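Local coordinates for protein putative xanthine dehydrogenase YAGS fad-binding subunit (Escherichia coli, PDB 5G5G) that forms the molybdenum-cofactor-binding subunit of a periplasmic aldehyde oxidase that probably oxidises aldehydes to carboxylic acids, at residues Gln625-Met630 against Pro668-Ile673; His589-Gly594 against Val602-Met607; Gly635-Glu640 against Gly697-Ile702. All blocks are in the same frame, centred on the assembly; numbering follows the deposited sequence.

Going from the N terminus, interaction 2 closes first: 589-594 turns back through a short loop onto 602-607 as a beta hairpin. The chain then enters helix 619-638, from which the other two contacts open. Interaction 1 leaves at 625-630 and closes at 668-673, whereas interaction 3 leaves at 635-640, before interaction 1 has closed, and ends at 697-702, so the two cross. Interaction 2 is in series with both. Strand 669-674 lies beside strand 602-612, with Lys-669 and Glu-671 bonded to the backbone of Met-607, and helix 698-710 packs against His-589 and Val-591. Together the three contacts tie two helices to one mixed sheet.

Interaction 1 (Gln625-Met630 against Pro668-Ile673); sequences QVIGAM and PKQEVI. With MCN (pterin cytosine dinucleotide), chain Y.
Val-672 inserts its CG2 methyl among three side chains of helix 625-630. The methyl lies 3.7 Å from Val-626 CG1 and 3.8 Å from Ile-627 CG2, with Met-630 SD a little farther from Val-672 CG2, at 4.1 Å. In Ile-627 the longer branch, CG1, takes the position between backbone N and carbonyl carbon (chi1 67°), which leaves CG2 on the side of Val-672, whose side chain crosses that of Ile-627 at about a right angle. Two residues earlier on the strand, Gln-670 and Met-630 run past each other in opposite directions. The methionine bends at its last torsion (chi3 75°), so that its CE methyl comes to 3.8 Å from Gln-670 CB and also touches the carbonyl oxygen of Glu-671. Gln-670 itself stays extended beyond CG and likewise crosses the Ile-627 side chain nearly at right angles, its OE1 3.5 Å from Ile-627 CB.

No hydrogen bond joins the two segments directly, but the buried amide of Gln-670 is anchored just beyond them: NE2 bonds to Thr-631 OG1, a hydroxyl that also bonds to Ile-627 O. Arg-623, earlier on the same helix, bonds through NH2 to the carbonyl oxygen of Gln-670. The adjacent strand of the same sheet, 602-612, extends the seat, with Ala-609 against Val-626 and Met-607 against Met-630.

Gln-625 does not touch the strand and instead belongs to the pocket of the pterin cytosine dinucleotide, where its CG packs 3.5 Å from the ribose oxygen O4D of the cofactor. One helix thus lines the cofactor with one set of side chains and seats itself on the sheet with another. The chemistry implies a largely apolar seat, with the polar groups of Gln-670 satisfied by Thr-631 and Arg-623 of the same helix.

Interaction 2 (His589-Gly594 against Val602-Met607); sequences HFVEVG and VRVRRM
The carboxylate of Glu-592 fills the gap between the side chains of Arg-605 and Arg-606, two consecutive residues that both face it and form salt bridges with it. Its OE2 takes a nearly straight bond from Arg-605 NE at 2.8 Å on the anti lone pair, with the two flat groups only 29° apart. OE1 is met by Arg-606 NH2 at 2.9 Å, and here the planes stand almost perpendicular, at 80°. Glu-592 CG lies anti to the backbone N (chi1 177°), and the extended chain carries the acid out between the arginines. His-433 also bonds to OE1, Arg-605 NH1 pairs with Asp-426 OD2 in a further salt bridge, and Arg-606 has partners in the carbonyl and ring of Phe-412.

Gly-594 provides the hollow on this face: without a side chain, it lets Arg-605 CD settle 3.5 Å from Gly-594 N. On the other face, Val-604 CG1 is the bump, 3.9 Å from Val-591 CG1 and resting against Glu-592 O.

That carbonyl oxygen accepts from both Arg-605 N, at 2.8 Å, and Arg-606 N, at 3.3 Å, from the same face of its plane. One extra residue is thereby absorbed in strand 602-607, making this a classic beta bulge within an antiparallel hairpin.

Interaction 3 (Gly635-Glu640 against Gly697-Ile702); sequences GAALME and GVSAAI
Ala-637 makes the tight part of this contact, its CB packed 3.8 Å from Ser-699 CB and equally close to Ile-702 CG2. Small residues let the backbones come unusually near: Ala-637 CA and Ser-699 CA are 4.6 Å apart. Ser-699 OG lies 3.4 Å from Ala-636 CB, a position set by chi1 of -62°, with OG anti to the carbonyl carbon. The hydroxyl bonds to Gly-633 O of the helix it faces, so the buried oxygen has a partner although no hydrogen bond joins the two segments.

The contact thins out at Leu-638, which has only Ile-702 as partner across the two segments. It crosses that residue obliquely and meets it most closely through CD2, 3.8 Å from Ile-702 CG2, with its CD1 and CG slightly farther. This flank does not face solvent, since Val-602 and Val-604 of the sheet back the leucine. Past it the helix ends: Met-639 N and Glu-640 N both bond to Gly-635 O, and Glu-640 OE2 turns to a basic side chain of a neighbouring subunit.

Such close alanine-serine contact is characteristic of small-residue helix-helix packing, here between the C-terminal end of helix 619-638 and the start of helix 698-710.

Interaction 1 (Gln625-Met630 against Pro668-Ile673)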
loop_
_atom_site.group_PDB
_atom_site.type_symbol
_atom_site.label_atom_id
_atom_site.label_comp_id
_atom_site.label_asym_id
_atom_site.label_seq_id
_atom_site.Cartn_x
_atom_site.Cartn_y
_atom_site.Cartn_z
ATOM N N GLN C 625 10.829 2.047 -11.391
ATOM C CA GLN C 625 10.301 3.218 -10.764
ATOM C C GLN C 625 9.018 3.731 -11.434
ATOM O O GLN C 625 8.119 4.157 -10.802
ATOM C CB GLN C 625 11.308 4.355 -10.835
ATOM C CG GLN C 625 12.439 4.234 -9.843
ATOM C CD GLN C 625 11.927 4.316 -8.427
ATOM O OE1 GLN C 625 11.804 3.317 -7.756
ATOM N NE2 GLN C 625 11.584 5.473 -8.032
ATOM N N VAL C 626 9.026 3.701 -12.752
ATOM C CA VAL C 626 7.932 4.231 -13.519
ATOM C C VAL C 626 6.714 3.302 -13.495
ATOM O O VAL C 626 5.583 3.772 -13.343
ATOM C CB VAL C 626 8.373 4.589 -14.943
ATOM C CG1 VAL C 626 7.213 5.135 -15.721
ATOM C CG2 VAL C 626 9.444 5.657 -14.843
ATOM N N ILE C 627 6.913 2.010 -13.627
ATOM C CA ILE C 627 5.768 1.103 -13.490
ATOM C C ILE C 627 5.202 1.157 -12.075
ATOM O O ILE C 627 4.007 1.052 -11.883
ATOM C CB ILE C 627 6.011 -0.367 -13.941
ATOM C CG1 ILE C 627 7.021 -1.078 -13.022
ATOM C CG2 ILE C 627 6.494 -0.449 -15.398
ATOM C CD1 ILE C 627 7.177 -2.547 -13.350
ATOM N N GLY C 628 6.074 1.377 -11.109
ATOM C CA GLY C 628 5.668 1.492 -9.724
ATOM C C GLY C 628 4.823 2.740 -9.543
ATOM O O GLY C 628 3.777 2.762 -8.824
ATOM N N ALA C 629 5.284 3.831 -10.162
ATOM C CA ALA C 629 4.544 5.065 -10.110
ATOM C C ALA C 629 3.224 4.996 -10.885
ATOM O O ALA C 629 2.222 5.610 -10.446
ATOM C CB ALA C 629 5.410 6.192 -10.611
ATOM N N MET C 630 3.243 4.322 -12.027
ATOM C CA MET C 630 2.011 4.027 -12.795
ATOM C C MET C 630 0.962 3.306 -11.914
ATOM O O MET C 630 -0.214 3.698 -11.883
ATOM C CB MET C 630 2.287 3.234 -14.061
ATOM C CG MET C 630 3.040 4.084 -15.120
ATOM S SD MET C 630 4.006 3.092 -16.302
ATOM C CE MET C 630 2.712 2.459 -17.301
ATOM N N PRO C 668 -2.407 -4.006 -15.465
ATOM C CA PRO C 668 -2.412 -4.284 -16.885
ATOM C C PRO C 668 -0.993 -4.402 -17.382
ATOM O O PRO C 668 -0.002 -4.317 -16.603
ATOM C CB PRO C 668 -3.042 -3.045 -17.469
ATOM C CG PRO C 668 -2.520 -1.974 -16.618
ATOM C CD PRO C 668 -2.405 -2.562 -15.219
ATOM N N LYS C 669 -0.918 -4.601 -18.700
ATOM C CA LYS C 669 0.327 -4.412 -19.399
ATOM C C LYS C 669 0.793 -2.985 -19.109
ATOM O O LYS C 669 0.016 -2.048 -19.280
ATOM C CB LYS C 669 0.061 -4.629 -20.884
ATOM C CG LYS C 669 1.174 -4.339 -21.862
ATOM C CD LYS C 669 0.592 -4.582 -23.272
ATOM C CE LYS C 669 0.767 -3.417 -24.201
ATOM N NZ LYS C 669 2.204 -3.427 -24.566
ATOM N N GLN C 670 2.037 -2.846 -18.659
ATOM C CA GLN C 670 2.662 -1.519 -18.395
ATOM C C GLN C 670 3.983 -1.376 -19.178
ATOM O O GLN C 670 4.946 -2.118 -18.929
ATOM C CB GLN C 670 2.910 -1.323 -16.926
ATOM C CG GLN C 670 1.641 -1.278 -16.098
ATOM C CD GLN C 670 1.924 -1.245 -14.587
ATOM O OE1 GLN C 670 2.869 -1.887 -14.070
ATOM N NE2 GLN C 670 1.096 -0.525 -13.881
ATOM N N GLU C 671 4.016 -0.431 -20.110
ATOM C CA GLU C 671 5.201 -0.177 -20.950
ATOM C C GLU C 671 5.791 1.185 -20.636
ATOM O O GLU C 671 5.083 2.118 -20.312
ATOM C CB GLU C 671 4.867 -0.259 -22.421
ATOM C CG GLU C 671 4.397 -1.647 -22.844
ATOM C CD GLU C 671 5.509 -2.701 -22.765
ATOM O OE1 GLU C 671 6.702 -2.336 -23.017
ATOM O OE2 GLU C 671 5.183 -3.888 -22.417
ATOM N N VAL C 672 7.108 1.258 -20.671
ATOM C CA VAL C 672 7.831 2.485 -20.397
ATOM C C VAL C 672 8.867 2.712 -21.507
ATOM O O VAL C 672 9.573 1.776 -21.871
ATOM C CB VAL C 672 8.557 2.446 -19.049
ATOM C CG1 VAL C 672 9.284 3.773 -18.798
ATOM C CG2 VAL C 672 7.624 2.169 -17.871
ATOM N N ILE C 673 8.988 3.956 -21.993
ATOM C CA ILE C 673 10.058 4.315 -22.962
ATOM C C ILE C 673 10.752 5.522 -22.361
ATOM O O ILE C 673 10.068 6.486 -21.993
ATOM C CB ILE C 673 9.488 4.687 -24.326
ATOM C CG1 ILE C 673 8.849 3.445 -24.999
ATOM C CG2 ILE C 673 10.567 5.283 -25.247
ATOM C CD1 ILE C 673 8.085 3.750 -26.252
HETATM N N1 MCN Y . 17.116 6.530 -11.973
HETATM C C2 MCN Y . 17.975 6.084 -13.075
HETATM N N3 MCN Y . 18.319 7.380 -13.806
HETATM C C4 MCN Y . 17.904 8.630 -13.682
HETATM C C5 MCN Y . 17.128 8.845 -12.412
HETATM C C6 MCN Y . 16.737 7.825 -11.706
HETATM O O2 MCN Y . 18.349 5.064 -13.337
HETATM N N4 MCN Y . 18.157 9.646 -14.427
HETATM C "C1'" MCN Y . 16.526 5.399 -11.274
HETATM C C2D MCN Y . 17.558 4.710 -10.304
HETATM O "O2'" MCN Y . 17.201 3.343 -10.117
HETATM C "C3'" MCN Y . 17.302 5.503 -9.126
HETATM C C4D MCN Y . 15.744 5.803 -8.954
HETATM O O4D MCN Y . 15.457 5.853 -10.434
HETATM O "O3'" MCN Y . 17.730 4.977 -7.818
HETATM C "C5'" MCN Y . 15.206 6.983 -8.391
HETATM O "O5'" MCN Y . 16.058 8.099 -8.494
HETATM P PA MCN Y . 15.451 9.511 -8.289
HETATM O O1A MCN Y . 16.627 10.472 -8.122
HETATM O O2A MCN Y . 14.386 9.768 -9.297
HETATM O O3A MCN Y . 14.668 9.399 -6.801
HETATM P PB MCN Y . 15.402 9.558 -5.409
HETATM O O1B MCN Y . 15.436 10.969 -5.010
HETATM O O2B MCN Y . 16.668 8.765 -5.416
HETATM O O3B MCN Y . 14.400 8.711 -4.542
HETATM C C10 MCN Y . 13.181 9.367 -3.990
HETATM C "C9'" MCN Y . 11.939 9.063 -4.749
HETATM C "C8'" MCN Y . 10.763 9.974 -4.095
HETATM S "S8'" MCN Y . 11.035 11.584 -3.720
HETATM C "C7'" MCN Y . 9.754 9.350 -3.731
HETATM S "S7'" MCN Y . 8.439 10.139 -2.811
HETATM C "C6'" MCN Y . 9.404 7.916 -4.236
HETATM C C7 MCN Y . 10.500 7.587 -5.358
HETATM O "O9'" MCN Y . 11.782 7.748 -4.901
HETATM N "N5'" MCN Y . 9.720 7.030 -2.998
HETATM C C4A MCN Y . 9.879 5.555 -3.204
HETATM N "N8'" MCN Y . 10.363 6.150 -5.676
HETATM C C4B MCN Y . 10.282 5.237 -4.685
HETATM N "N1'" MCN Y . 10.318 3.885 -5.024
HETATM C "C2'" MCN Y . 10.481 2.874 -4.071
HETATM N "N2'" MCN Y . 10.498 1.663 -4.362
HETATM N "N3'" MCN Y . 10.110 3.229 -2.803
HETATM C "C4'" MCN Y . 9.995 4.476 -2.211
HETATM O "O4'" MCN Y . 9.737 4.884 -1.062
#

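Interaction 2 (His589-Gly594 against Val602-Met607)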
loop_
_atom_site.group_PDB
_atom_site.type_symbol
_atom_site.label_atom_id
_atom_site.label_comp_id
_atom_site.label_asym_id
_atom_site.label_seq_id
_atom_site.Cartn_x
_atom_site.Cartn_y
_atom_site.Cartn_z
ATOM N N HIS C 589 1.676 10.162 -20.713
ATOM C CA HIS C 589 0.987 8.991 -20.219
ATOM C C HIS C 589 -0.220 8.673 -21.045
ATOM O O HIS C 589 -1.074 9.564 -21.249
ATOM C CB HIS C 589 0.516 9.232 -18.795
ATOM C CG HIS C 589 1.622 9.294 -17.804
ATOM N ND1 HIS C 589 2.373 8.189 -17.462
ATOM C CD2 HIS C 589 2.155 10.334 -17.134
ATOM C CE1 HIS C 589 3.288 8.543 -16.584
ATOM N NE2 HIS C 589 3.184 9.840 -16.376
ATOM N N PHE C 590 -0.298 7.419 -21.511
ATOM C CA PHE C 590 -1.365 6.951 -22.421
ATOM C C PHE C 590 -1.996 5.712 -21.802
ATOM O O PHE C 590 -1.261 4.805 -21.400
ATOM C CB PHE C 590 -0.816 6.602 -23.823
ATOM C CG PHE C 590 -0.356 7.775 -24.601
ATOM C CD1 PHE C 590 0.917 8.300 -24.379
ATOM C CD2 PHE C 590 -1.198 8.400 -25.541
ATOM C CE1 PHE C 590 1.342 9.414 -25.084
ATOM C CE2 PHE C 590 -0.750 9.472 -26.287
ATOM C CZ PHE C 590 0.523 10.020 -26.026
ATOM N N VAL C 591 -3.317 5.713 -21.617
ATOM C CA VAL C 591 -4.020 4.642 -20.925
ATOM C C VAL C 591 -5.237 4.172 -21.688
ATOM O O VAL C 591 -5.970 4.990 -22.277
ATOM C CB VAL C 591 -4.521 5.131 -19.530
ATOM C CG1 VAL C 591 -5.372 4.070 -18.875
ATOM C CG2 VAL C 591 -3.346 5.551 -18.670
ATOM N N GLU C 592 -5.449 2.862 -21.677
ATOM C CA GLU C 592 -6.688 2.275 -22.146
ATOM C C GLU C 592 -7.397 1.671 -20.947
ATOM O O GLU C 592 -6.752 0.918 -20.154
ATOM C CB GLU C 592 -6.409 1.232 -23.251
ATOM C CG GLU C 592 -7.651 0.506 -23.768
ATOM C CD GLU C 592 -7.306 -0.590 -24.768
ATOM O OE1 GLU C 592 -6.720 -0.312 -25.808
ATOM O OE2 GLU C 592 -7.671 -1.744 -24.529
ATOM N N VAL C 593 -8.679 2.008 -20.758
ATOM C CA VAL C 593 -9.446 1.456 -19.653
ATOM C C VAL C 593 -10.668 0.735 -20.144
ATOM O O VAL C 593 -11.151 0.993 -21.275
ATOM C CB VAL C 593 -9.983 2.507 -18.673
ATOM C CG1 VAL C 593 -8.829 3.206 -18.064
ATOM C CG2 VAL C 593 -10.925 3.494 -19.380
ATOM N N GLY C 594 -11.204 -0.139 -19.287
ATOM C CA GLY C 594 -12.498 -0.724 -19.548
ATOM C C GLY C 594 -13.412 -0.272 -18.406
ATOM O O GLY C 594 -12.972 -0.211 -17.250
ATOM N N VAL C 602 -14.213 -0.094 -12.918
ATOM C CA VAL C 602 -13.164 0.408 -13.791
ATOM C C VAL C 602 -11.938 -0.491 -13.705
ATOM O O VAL C 602 -11.425 -0.764 -12.609
ATOM C CB VAL C 602 -12.773 1.855 -13.469
ATOM C CG1 VAL C 602 -11.855 2.379 -14.542
ATOM C CG2 VAL C 602 -13.988 2.741 -13.350
ATOM N N ARG C 603 -11.436 -0.900 -14.866
ATOM C CA ARG C 603 -10.297 -1.831 -14.912
ATOM C C ARG C 603 -9.357 -1.305 -16.011
ATOM O O ARG C 603 -9.778 -1.030 -17.160
ATOM C CB ARG C 603 -10.757 -3.273 -15.219
ATOM C CG ARG C 603 -11.688 -3.863 -14.162
ATOM C CD ARG C 603 -11.002 -4.252 -12.873
ATOM N NE ARG C 603 -11.996 -4.782 -11.951
ATOM C CZ ARG C 603 -12.559 -4.134 -10.923
ATOM N NH1 ARG C 603 -12.226 -2.896 -10.588
ATOM N NH2 ARG C 603 -13.450 -4.767 -10.166
ATOM N N VAL C 604 -8.109 -1.129 -15.651
ATOM C CA VAL C 604 -7.145 -0.641 -16.610
ATOM C C VAL C 604 -6.670 -1.762 -17.506
ATOM O O VAL C 604 -6.283 -2.823 -17.028
ATOM C CB VAL C 604 -5.967 0.032 -15.923
ATOM C CG1 VAL C 604 -5.017 0.705 -16.939
ATOM C CG2 VAL C 604 -6.492 1.070 -14.936
ATOM N N ARG C 605 -6.639 -1.502 -18.810
ATOM C CA ARG C 605 -6.269 -2.483 -19.815
ATOM C C ARG C 605 -4.854 -2.412 -20.352
ATOM O O ARG C 605 -4.287 -3.463 -20.651
ATOM C CB ARG C 605 -7.229 -2.430 -20.979
ATOM C CG ARG C 605 -8.621 -2.903 -20.561
ATOM C CD ARG C 605 -9.707 -2.386 -21.483
ATOM N NE ARG C 605 -9.600 -2.926 -22.846
ATOM C CZ ARG C 605 -10.268 -3.982 -23.323
ATOM N NH1 ARG C 605 -11.113 -4.648 -22.576
ATOM N NH2 ARG C 605 -10.107 -4.331 -24.591
ATOM N N ARG C 606 -4.287 -1.204 -20.452
ATOM C CA ARG C 606 -2.968 -0.987 -20.987
ATOM C C ARG C 606 -2.507 0.387 -20.528
ATOM O O ARG C 606 -3.312 1.334 -20.515
ATOM C CB ARG C 606 -3.071 -1.043 -22.505
ATOM C CG ARG C 606 -1.768 -1.045 -23.235
ATOM C CD ARG C 606 -2.038 -1.473 -24.689
ATOM N NE ARG C 606 -3.186 -0.827 -25.364
ATOM C CZ ARG C 606 -3.105 0.064 -26.368
ATOM N NH1 ARG C 606 -1.948 0.487 -26.827
ATOM N NH2 ARG C 606 -4.186 0.540 -26.941
ATOM N N MET C 607 -1.230 0.479 -20.130
ATOM C CA MET C 607 -0.609 1.772 -19.810
ATOM C C MET C 607 0.741 1.909 -20.473
ATOM O O MET C 607 1.510 0.952 -20.489
ATOM C CB MET C 607 -0.456 1.930 -18.291
ATOM C CG MET C 607 -1.734 1.737 -17.518
ATOM S SD MET C 607 -1.403 1.852 -15.734
ATOM C CE MET C 607 -1.119 3.588 -15.555
HETATM O O HOH W 1 -5.355 -3.320 -25.127
#

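Interaction 3 (Gly635-Glu640 against Gly697-Ile702)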
loop_
_atom_site.group_PDB
_atom_site.type_symbol
_atom_site.label_atom_id
_atom_site.label_comp_id
_atom_site.label_asym_id
_atom_site.label_seq_id
_atom_site.Cartn_x
_atom_site.Cartn_y
_atom_site.Cartn_z
ATOM N N GLY C 635 -3.884 3.721 -8.313
ATOM C CA GLY C 635 -4.503 3.812 -6.980
ATOM C C GLY C 635 -5.247 5.129 -6.761
ATOM O O GLY C 635 -6.439 5.177 -6.389
ATOM N N ALA C 636 -4.512 6.191 -7.000
ATOM C CA ALA C 636 -5.009 7.530 -6.856
ATOM C C ALA C 636 -6.195 7.795 -7.732
ATOM O O ALA C 636 -7.134 8.500 -7.309
ATOM C CB ALA C 636 -3.897 8.551 -7.111
ATOM N N ALA C 637 -6.197 7.227 -8.934
ATOM C CA ALA C 637 -7.272 7.492 -9.860
ATOM C C ALA C 637 -8.558 6.736 -9.492
ATOM O O ALA C 637 -9.666 7.272 -9.744
ATOM C CB ALA C 637 -6.879 7.160 -11.299
ATOM N N LEU C 638 -8.417 5.484 -9.011
ATOM C CA LEU C 638 -9.511 4.553 -8.988
ATOM C C LEU C 638 -10.008 4.037 -7.669
ATOM O O LEU C 638 -11.124 3.504 -7.605
ATOM C CB LEU C 638 -9.202 3.363 -9.879
ATOM C CG LEU C 638 -8.987 3.718 -11.337
ATOM C CD1 LEU C 638 -8.709 2.512 -12.185
ATOM C CD2 LEU C 638 -10.186 4.440 -11.941
ATOM N N MET C 639 -9.209 4.165 -6.629
ATOM C CA MET C 639 -9.557 3.484 -5.363
ATOM C C MET C 639 -9.083 4.127 -4.076
ATOM O O MET C 639 -9.732 3.907 -3.044
ATOM C CB MET C 639 -9.091 2.015 -5.438
ATOM C CG MET C 639 -7.595 1.863 -5.643
ATOM S SD MET C 639 -7.024 0.151 -5.835
ATOM C CE MET C 639 -7.410 -0.189 -7.539
ATOM N N GLU C 640 -8.009 4.911 -4.081
ATOM C CA GLU C 640 -7.415 5.430 -2.842
ATOM C C GLU C 640 -8.118 6.660 -2.300
ATOM O O GLU C 640 -8.339 7.666 -3.010
ATOM C CB GLU C 640 -5.963 5.787 -3.096
ATOM C CG GLU C 640 -5.072 4.615 -3.201
ATOM C CD GLU C 640 -3.594 4.916 -3.387
ATOM O OE1 GLU C 640 -3.024 5.797 -2.670
ATOM O OE2 GLU C 640 -2.951 4.218 -4.209
ATOM N N GLY C 697 0.707 13.052 -13.767
ATOM C CA GLY C 697 -0.158 12.870 -14.915
ATOM C C GLY C 697 -0.858 11.521 -15.081
ATOM O O GLY C 697 -1.803 11.410 -15.857
ATOM N N VAL C 698 -0.453 10.503 -14.329
ATOM C CA VAL C 698 -1.006 9.173 -14.532
ATOM C C VAL C 698 -2.514 9.141 -14.245
ATOM O O VAL C 698 -3.304 8.606 -15.036
ATOM C CB VAL C 698 -0.305 8.101 -13.636
ATOM C CG1 VAL C 698 -1.050 6.774 -13.670
ATOM C CG2 VAL C 698 1.162 7.900 -14.097
ATOM N N SER C 699 -2.896 9.678 -13.103
ATOM C CA SER C 699 -4.284 9.565 -12.672
ATOM C C SER C 699 -5.212 10.302 -13.645
ATOM O O SER C 699 -6.319 9.846 -13.923
ATOM C CB SER C 699 -4.454 10.128 -11.251
ATOM O OG SER C 699 -3.661 9.360 -10.370
ATOM N N ALA C 700 -4.768 11.457 -14.130
ATOM C CA ALA C 700 -5.627 12.162 -15.082
ATOM C C ALA C 700 -5.716 11.428 -16.411
ATOM O O ALA C 700 -6.747 11.478 -17.081
ATOM C CB ALA C 700 -5.144 13.561 -15.345
ATOM N N ALA C 701 -4.631 10.797 -16.858
ATOM C CA ALA C 701 -4.741 9.984 -18.080
ATOM C C ALA C 701 -5.796 8.893 -17.904
ATOM O O ALA C 701 -6.604 8.708 -18.783
ATOM C CB ALA C 701 -3.427 9.377 -18.476
ATOM N N ILE C 702 -5.867 8.262 -16.718
ATOM C CA ILE C 702 -6.939 7.310 -16.447
ATOM C C ILE C 702 -8.343 7.969 -16.440
ATOM O O ILE C 702 -9.297 7.448 -17.024
ATOM C CB ILE C 702 -6.643 6.579 -15.126
ATOM C CG1 ILE C 702 -5.329 5.789 -15.297
ATOM C CG2 ILE C 702 -7.818 5.677 -14.693
ATOM C CD1 ILE C 702 -4.806 5.288 -13.959
#